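Local coordinates for amyloid-like protein 1 (Homo sapiens, PDB 3Q7G) that belongs to the amyloid precursor protein family and binds sucrose octasulfate through its helical E2 domain, consistent with a role in recognising heparin-like sulfated glycans, at residues A102-Q107 / Q141-H146; R149-V154 / Q164-V169. One frame throughout, in Å; residues are numbered along the deposited sequence.

Contact 1: residues A102-Q107 / Q141-H146; sequences ALINDQ and QKEQRH. With GU4 (2,3,4,6-tetra-O-sulfonato-alpha-D-glucopyranose), chain C; YYJ (1,3,4,6-tetra-O-sulfo-beta-D-fructofuranose), chain B.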
# COMPACT_ATOMS: atom_id res chain seq x y z
N ALA A 102 1.20 -5.49 19.65
CA ALA A 102 1.39 -5.04 21.01
C ALA A 102 0.39 -3.91 21.29
O ALA A 102 -0.33 -3.92 22.30
CB ALA A 102 2.84 -4.56 21.22
N LEU A 103 0.34 -2.95 20.38
CA LEU A 103 -0.55 -1.81 20.52
C LEU A 103 -2.01 -2.24 20.72
O LEU A 103 -2.73 -1.71 21.57
CB LEU A 103 -0.45 -0.91 19.29
CG LEU A 103 -1.28 0.37 19.34
CD1 LEU A 103 -0.72 1.30 20.42
CD2 LEU A 103 -1.23 1.06 18.00
N ILE A 104 -2.43 -3.22 19.92
CA ILE A 104 -3.80 -3.69 20.03
C ILE A 104 -4.07 -4.40 21.35
O ILE A 104 -5.11 -4.20 21.95
CB ILE A 104 -4.16 -4.60 18.84
CG1 ILE A 104 -4.17 -3.74 17.55
CG2 ILE A 104 -5.54 -5.24 19.03
CD1 ILE A 104 -4.40 -4.54 16.27
N ASN A 105 -3.14 -5.21 21.82
CA ASN A 105 -3.36 -5.84 23.10
C ASN A 105 -3.38 -4.77 24.21
O ASN A 105 -4.20 -4.84 25.13
CB ASN A 105 -2.28 -6.88 23.41
CG ASN A 105 -2.39 -8.08 22.51
OD1 ASN A 105 -3.50 -8.52 22.17
ND2 ASN A 105 -1.24 -8.64 22.12
N ASP A 106 -2.51 -3.77 24.10
CA ASP A 106 -2.46 -2.73 25.13
C ASP A 106 -3.72 -1.89 25.25
O ASP A 106 -4.17 -1.61 26.36
CB ASP A 106 -1.24 -1.82 24.93
CG ASP A 106 0.08 -2.58 24.96
OD1 ASP A 106 0.23 -3.51 25.79
OD2 ASP A 106 0.98 -2.23 24.16
N GLN A 107 -4.27 -1.47 24.12
CA GLN A 107 -5.48 -0.65 24.13
C GLN A 107 -6.66 -1.49 24.61
O GLN A 107 -7.57 -0.98 25.28
CB GLN A 107 -5.74 -0.10 22.73
CG GLN A 107 -4.61 0.78 22.22
CD GLN A 107 -4.79 1.23 20.77
OE1 GLN A 107 -5.80 0.92 20.12
NE2 GLN A 107 -3.81 1.97 20.27
N GLN A 141 -13.07 -4.51 18.12
CA GLN A 141 -13.41 -4.33 16.72
C GLN A 141 -12.11 -4.13 15.93
O GLN A 141 -11.93 -4.68 14.84
CB GLN A 141 -14.32 -3.11 16.59
CG GLN A 141 -14.62 -2.67 15.18
CD GLN A 141 -15.44 -1.40 15.16
OE1 GLN A 141 -16.66 -1.42 15.34
NE2 GLN A 141 -14.76 -0.27 14.96
N LYS A 142 -11.20 -3.37 16.52
CA LYS A 142 -9.92 -3.09 15.90
C LYS A 142 -9.11 -4.35 15.64
O LYS A 142 -8.49 -4.50 14.59
CB LYS A 142 -9.12 -2.15 16.81
CG LYS A 142 -7.79 -1.69 16.27
CD LYS A 142 -7.17 -0.69 17.23
CE LYS A 142 -6.06 0.12 16.60
NZ LYS A 142 -5.70 1.29 17.47
N GLU A 143 -9.10 -5.27 16.61
CA GLU A 143 -8.34 -6.50 16.42
C GLU A 143 -9.02 -7.34 15.36
O GLU A 143 -8.38 -7.95 14.51
CB GLU A 143 -8.25 -7.33 17.70
CG GLU A 143 -7.26 -8.47 17.54
CD GLU A 143 -7.07 -9.28 18.80
OE1 GLU A 143 -7.47 -8.81 19.88
OE2 GLU A 143 -6.49 -10.39 18.70
N GLN A 144 -10.34 -7.38 15.44
CA GLN A 144 -11.14 -8.11 14.48
C GLN A 144 -10.87 -7.59 13.05
O GLN A 144 -10.55 -8.37 12.17
CB GLN A 144 -12.62 -7.97 14.85
CG GLN A 144 -13.56 -8.25 13.71
CD GLN A 144 -15.00 -8.15 14.12
OE1 GLN A 144 -15.40 -7.21 14.83
NE2 GLN A 144 -15.82 -9.10 13.67
N ARG A 145 -10.99 -6.28 12.83
CA ARG A 145 -10.76 -5.72 11.50
C ARG A 145 -9.34 -5.99 10.99
O ARG A 145 -9.14 -6.23 9.81
CB ARG A 145 -11.03 -4.22 11.48
CG ARG A 145 -12.50 -3.87 11.66
CD ARG A 145 -12.68 -2.37 11.78
NE ARG A 145 -12.27 -1.66 10.57
CZ ARG A 145 -13.01 -1.58 9.47
NH1 ARG A 145 -14.20 -2.16 9.42
NH2 ARG A 145 -12.55 -0.92 8.41
N HIS A 146 -8.37 -5.93 11.90
CA HIS A 146 -6.98 -6.19 11.56
C HIS A 146 -6.80 -7.62 11.10
O HIS A 146 -6.00 -7.91 10.20
CB HIS A 146 -6.08 -5.96 12.77
CG HIS A 146 -5.28 -4.71 12.69
ND1 HIS A 146 -4.00 -4.68 12.16
CD2 HIS A 146 -5.58 -3.43 13.03
CE1 HIS A 146 -3.55 -3.43 12.19
NE2 HIS A 146 -4.49 -2.66 12.71
C1 GU4 C . -6.86 2.08 13.06
O5 GU4 C . -6.97 2.94 14.21
C5 GU4 C . -7.77 4.11 14.00
C6 GU4 C . -8.03 4.59 15.43
O6 GU4 C . -8.73 3.54 16.12
S6 GU4 C . -8.72 3.42 17.54
O22 GU4 C . -7.66 4.43 17.90
O23 GU4 C . -9.90 4.09 18.22
O21 GU4 C . -8.13 2.20 18.15
C4 GU4 C . -9.17 3.84 13.43
O4 GU4 C . -9.69 5.08 12.94
S4 GU4 C . -10.99 5.39 13.47
O25 GU4 C . -11.80 4.13 13.59
O26 GU4 C . -10.83 6.04 14.81
O24 GU4 C . -11.69 6.35 12.55
C3 GU4 C . -9.14 2.81 12.30
O3 GU4 C . -10.48 2.36 12.08
S3 GU4 C . -10.82 2.49 10.69
O28 GU4 C . -9.87 1.66 9.87
O29 GU4 C . -10.72 3.93 10.28
O27 GU4 C . -12.22 2.02 10.46
C2 GU4 C . -8.27 1.61 12.70
O2 GU4 C . -8.18 0.67 11.63
S2 GU4 C . -8.20 -0.66 12.15
O11 GU4 C . -9.45 -1.36 11.70
O12 GU4 C . -7.00 -1.41 11.64
O10 GU4 C . -8.14 -0.62 13.64
C1 YYJ B . -4.21 1.48 11.48
C2 YYJ B . -4.84 2.78 11.98
C3 YYJ B . -4.38 3.96 11.11
C4 YYJ B . -4.16 5.06 12.14
C5 YYJ B . -3.54 4.21 13.26
C6 YYJ B . -3.59 4.95 14.59
O1 YYJ B . -3.89 0.57 12.54
O1S1 YYJ B . -1.72 -0.12 11.81
O1S3 YYJ B . -3.92 3.29 8.52
O1S4 YYJ B . -4.71 7.87 11.26
O1S6 YYJ B . -2.70 5.54 17.56
O2 YYJ B . -6.27 2.74 11.93
O2S1 YYJ B . -1.98 1.75 13.37
O2S3 YYJ B . -5.87 2.09 9.39
O2S4 YYJ B . -3.98 7.27 13.52
O2S6 YYJ B . -4.95 4.72 17.03
O3 YYJ B . -5.36 4.32 10.13
O3S1 YYJ B . -2.44 -0.54 14.11
O3S3 YYJ B . -6.18 4.00 7.91
O3S4 YYJ B . -2.38 8.23 11.95
O3S6 YYJ B . -3.23 3.17 17.83
O4 YYJ B . -3.23 6.01 11.63
O5 YYJ B . -4.42 3.07 13.32
O6 YYJ B . -3.08 4.13 15.65
S1 YYJ B . -2.53 0.42 12.95
S3 YYJ B . -5.33 3.44 9.01
S4 YYJ B . -3.57 7.32 12.08
S6 YYJ B . -3.48 4.39 17.00
O HOH W 1 -4.59 -10.09 20.51
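K142 NZ reaches Q107 OE1 at 2.7 Å, approaching in the carbonyl plane where a lone pair points, with a C=O...N angle of 117°. The same ammonium gives hydrogen bonds to sulfate oxygens of both sugars, O21 of GU4 (chain C) at 2.7 Å and O3S6 of YYJ (chain B). With its oxygen turned to the lysine, the Q107 amide offers NE2 to that same O3S6 at 2.8 Å, so lysine and glutamine share one sulfate. K142 gets there fully extended, CG anti to the backbone N (chi1 -177°). Nearby, I104 CD1 sits over one face of the H146 ring, 3.8 Å from its centroid, while I104 CG2 packs on E143 CB. H146 NE2 donates to YYJ O1 at 3.3 Å.

These are neighbouring antiparallel helices of the E2 domain, 64-119 and 126-157, their local axes 154° apart, and the sulfated sugars lie along the seam. R145 NE adds a bond to GU4 O11, and R149, R138 and H209 also hydrogen-bond this sulfated glucose. A water donates to both N105 OD1 and E143 OE2; H172 and R179 fix the E143 carboxylate, and E39 of the second subunit pairs with R145.

Contact 2: residues R149-V154 / Q164-V169; sequences RHYQHV and QMRFQV. With GU4 (2,3,4,6-tetra-O-sulfonato-alpha-D-glucopyranose), chain D; YYJ (1,3,4,6-tetra-O-sulfo-beta-D-fructofuranose), chain E.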
# COMPACT_ATOMS: atom_id res chain seq x y z
N ARG A 149 -8.68 -7.65 7.60
CA ARG A 149 -7.91 -6.90 6.62
C ARG A 149 -6.64 -7.64 6.20
O ARG A 149 -6.32 -7.72 5.01
CB ARG A 149 -7.56 -5.50 7.15
CG ARG A 149 -7.28 -4.48 6.04
CD ARG A 149 -7.01 -3.07 6.59
NE ARG A 149 -8.14 -2.54 7.34
CZ ARG A 149 -8.13 -2.34 8.66
NH1 ARG A 149 -7.05 -2.62 9.36
NH2 ARG A 149 -9.21 -1.87 9.27
N HIS A 150 -5.92 -8.20 7.17
CA HIS A 150 -4.69 -8.91 6.86
C HIS A 150 -4.97 -10.14 5.99
O HIS A 150 -4.42 -10.27 4.89
CB HIS A 150 -3.99 -9.34 8.15
CG HIS A 150 -2.82 -10.25 7.92
ND1 HIS A 150 -1.86 -10.01 6.96
CD2 HIS A 150 -2.44 -11.39 8.54
CE1 HIS A 150 -0.95 -10.96 6.99
NE2 HIS A 150 -1.28 -11.81 7.95
N TYR A 151 -5.83 -11.03 6.49
CA TYR A 151 -6.20 -12.22 5.74
C TYR A 151 -6.64 -11.76 4.35
O TYR A 151 -6.30 -12.35 3.33
CB TYR A 151 -7.37 -12.91 6.47
CG TYR A 151 -8.08 -13.97 5.67
CD1 TYR A 151 -7.38 -14.98 5.02
CD2 TYR A 151 -9.47 -14.00 5.61
CE1 TYR A 151 -8.04 -15.99 4.35
CE2 TYR A 151 -10.16 -15.02 4.94
CZ TYR A 151 -9.43 -16.01 4.31
OH TYR A 151 -10.06 -17.04 3.65
N GLN A 152 -7.40 -10.68 4.34
CA GLN A 152 -7.90 -10.13 3.09
C GLN A 152 -6.79 -9.70 2.11
O GLN A 152 -6.91 -9.95 0.91
CB GLN A 152 -8.83 -8.96 3.40
CG GLN A 152 -9.31 -8.20 2.21
CD GLN A 152 -8.42 -7.01 1.86
OE1 GLN A 152 -8.45 -6.52 0.75
NE2 GLN A 152 -7.65 -6.54 2.85
N HIS A 153 -5.70 -9.10 2.60
CA HIS A 153 -4.62 -8.69 1.69
C HIS A 153 -3.78 -9.90 1.25
O HIS A 153 -3.32 -9.93 0.11
CB HIS A 153 -3.72 -7.62 2.31
CG HIS A 153 -2.77 -7.01 1.31
ND1 HIS A 153 -1.40 -7.22 1.35
CD2 HIS A 153 -3.01 -6.27 0.20
CE1 HIS A 153 -0.85 -6.63 0.31
NE2 HIS A 153 -1.80 -6.05 -0.40
N VAL A 154 -3.57 -10.87 2.14
CA VAL A 154 -2.81 -12.07 1.80
C VAL A 154 -3.49 -12.81 0.64
O VAL A 154 -2.83 -13.38 -0.23
CB VAL A 154 -2.74 -13.06 3.00
CG1 VAL A 154 -1.98 -14.33 2.58
CG2 VAL A 154 -2.07 -12.41 4.19
N GLN A 164 -3.75 -21.36 3.76
CA GLN A 164 -3.16 -21.94 4.96
C GLN A 164 -3.47 -21.17 6.24
O GLN A 164 -3.22 -21.66 7.34
CB GLN A 164 -1.66 -22.08 4.76
CG GLN A 164 -1.30 -22.97 3.59
CD GLN A 164 0.19 -22.94 3.28
OE1 GLN A 164 0.98 -22.32 3.99
NE2 GLN A 164 0.57 -23.62 2.21
N MET A 165 -4.02 -19.96 6.08
CA MET A 165 -4.38 -19.11 7.23
C MET A 165 -5.85 -19.29 7.64
O MET A 165 -6.22 -19.02 8.78
CB MET A 165 -4.28 -17.62 6.90
CG MET A 165 -3.00 -17.09 6.33
SD MET A 165 -3.37 -15.37 5.83
CE MET A 165 -3.69 -14.64 7.40
N ARG A 166 -6.69 -19.69 6.68
CA ARG A 166 -8.13 -19.83 6.91
C ARG A 166 -8.53 -20.27 8.29
O ARG A 166 -9.22 -19.53 9.00
CB ARG A 166 -8.76 -20.78 5.90
CG ARG A 166 -8.88 -20.23 4.52
CD ARG A 166 -9.44 -21.28 3.61
NE ARG A 166 -9.06 -21.04 2.22
CZ ARG A 166 -9.09 -21.96 1.27
NH1 ARG A 166 -9.50 -23.19 1.55
NH2 ARG A 166 -8.72 -21.65 0.04
N PHE A 167 -8.10 -21.47 8.67
CA PHE A 167 -8.46 -22.00 9.96
C PHE A 167 -8.01 -21.07 11.08
O PHE A 167 -8.82 -20.72 11.95
CB PHE A 167 -7.84 -23.39 10.19
CG PHE A 167 -8.68 -24.27 11.05
CD1 PHE A 167 -9.88 -24.78 10.55
CD2 PHE A 167 -8.32 -24.53 12.37
CE1 PHE A 167 -10.72 -25.53 11.36
CE2 PHE A 167 -9.17 -25.28 13.20
CZ PHE A 167 -10.37 -25.78 12.69
N GLN A 168 -6.75 -20.66 11.04
CA GLN A 168 -6.18 -19.76 12.05
C GLN A 168 -7.03 -18.49 12.23
O GLN A 168 -7.32 -18.08 13.35
CB GLN A 168 -4.75 -19.38 11.67
N VAL A 169 -7.42 -17.87 11.12
CA VAL A 169 -8.25 -16.67 11.15
C VAL A 169 -9.61 -16.99 11.80
O VAL A 169 -10.06 -16.30 12.71
CB VAL A 169 -8.50 -16.16 9.71
CG1 VAL A 169 -9.45 -14.97 9.73
CG2 VAL A 169 -7.18 -15.80 9.06
C1 GU4 D . -0.20 -3.37 1.76
O5 GU4 D . -0.36 -4.31 2.84
C5 GU4 D . 0.29 -3.92 4.07
C6 GU4 D . -0.05 -4.97 5.13
O6 GU4 D . -1.18 -5.73 4.68
S6 GU4 D . -2.12 -6.29 5.59
O22 GU4 D . -1.29 -6.56 6.81
O23 GU4 D . -3.08 -5.26 6.17
O21 GU4 D . -2.64 -7.65 5.34
C4 GU4 D . -0.18 -2.54 4.56
O4 GU4 D . 0.62 -2.14 5.67
S4 GU4 D . -0.18 -1.76 6.80
O25 GU4 D . -1.33 -2.70 6.94
O26 GU4 D . 0.66 -1.81 8.05
O24 GU4 D . -0.69 -0.36 6.62
C3 GU4 D . -0.00 -1.53 3.42
O3 GU4 D . -0.46 -0.24 3.84
S3 GU4 D . 0.64 0.63 4.08
O28 GU4 D . 1.93 -0.13 4.08
O29 GU4 D . 0.47 1.30 5.41
O27 GU4 D . 0.69 1.68 3.00
C2 GU4 D . -0.77 -2.02 2.19
O2 GU4 D . -0.59 -1.07 1.13
S2 GU4 D . -1.80 -0.97 0.37
O11 GU4 D . -2.91 -0.50 1.26
O12 GU4 D . -1.61 0.00 -0.75
O10 GU4 D . -2.15 -2.32 -0.19
C1 YYJ E . 1.34 -3.66 -0.91
C2 YYJ E . 1.83 -3.94 0.51
C3 YYJ E . 3.33 -3.68 0.71
C4 YYJ E . 3.46 -4.53 1.98
C5 YYJ E . 2.90 -5.82 1.38
C6 YYJ E . 2.58 -6.90 2.42
O1 YYJ E . 1.93 -4.60 -1.82
O1S1 YYJ E . 1.67 -3.08 -3.66
O1S3 YYJ E . 4.05 -2.57 -1.42
O1S4 YYJ E . 6.83 -5.72 2.88
O1S6 YYJ E . 0.37 -8.50 3.43
O2 YYJ E . 1.19 -3.14 1.51
O2S1 YYJ E . 2.79 -5.24 -3.95
O2S3 YYJ E . 3.05 -0.49 -0.58
O2S4 YYJ E . 5.05 -6.80 1.63
O2S6 YYJ E . 0.66 -9.99 1.52
O3 YYJ E . 3.56 -2.28 0.91
O3S1 YYJ E . 0.38 -5.16 -3.57
O3S3 YYJ E . 5.37 -1.03 -0.05
O3S4 YYJ E . 6.25 -4.90 0.65
O3S6 YYJ E . 2.35 -9.92 3.28
O4 YYJ E . 4.78 -4.57 2.52
O5 YYJ E . 1.67 -5.34 0.81
O6 YYJ E . 2.06 -8.06 1.77
S1 YYJ E . 1.69 -4.52 -3.23
S3 YYJ E . 4.00 -1.61 -0.27
S4 YYJ E . 5.70 -5.48 1.92
S6 YYJ E . 1.38 -9.09 2.49
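M165 pushes its thioether between H150, Y151 and V154, where helices 126-157 and 159-184 of the E2 domain form an antiparallel hairpin, their local axes 170° apart. SD lies at the edge of the Y151 ring, 5.5 Å from its centroid, a Met-aromatic contact, and presses on V154 CG2 at 3.6 Å. A bend at chi3 (65°) brings the methyl back toward H150, where CE meets CD2 at 3.7 Å.

Y151 makes the other contacts: its CB touches V169 CG2 at 3.9 Å, and its OH lies 3.5 Å from R166 CG. Both polar ends turn to the second subunit: E82 there takes a hydrogen bond from Y151 OH and a salt bridge from R166, so the hairpin forms part of the dimer interface.

The sugars meet helix 126-157 through H153 and through H150, whose CD2 faces M165 while ND1 points at O21 of GU4 (chain D), an oxygen whose position is less sure. K34 of the second subunit also bonds this glucose. H153 has GU4 O5 over one ring face, and its ND1 donates at the ring edge to O1S6 of YYJ (chain E), 3.0 Å away and nearly straight at 168°.

After helices 13-18 and 26-57 the chain enters helix 64-119, in whose last third contact 1 begins. The turn after residue 119 leads into helix 126-157, and pairing 102-107 with 141-146 closes a loop of 33 intervening residues. Further along that same helix contact 2 opens; it closes across the short turn near residue 158, with nine residues between its segments. The two loops therefore follow in series, neither enclosing nor crossing the other, with centres 16 Å apart. Helix 126-157 joins them, tied to 64-119 by contact 1 and to 159-184 by contact 2, and each contact touches sulfated sugar and the second subunit.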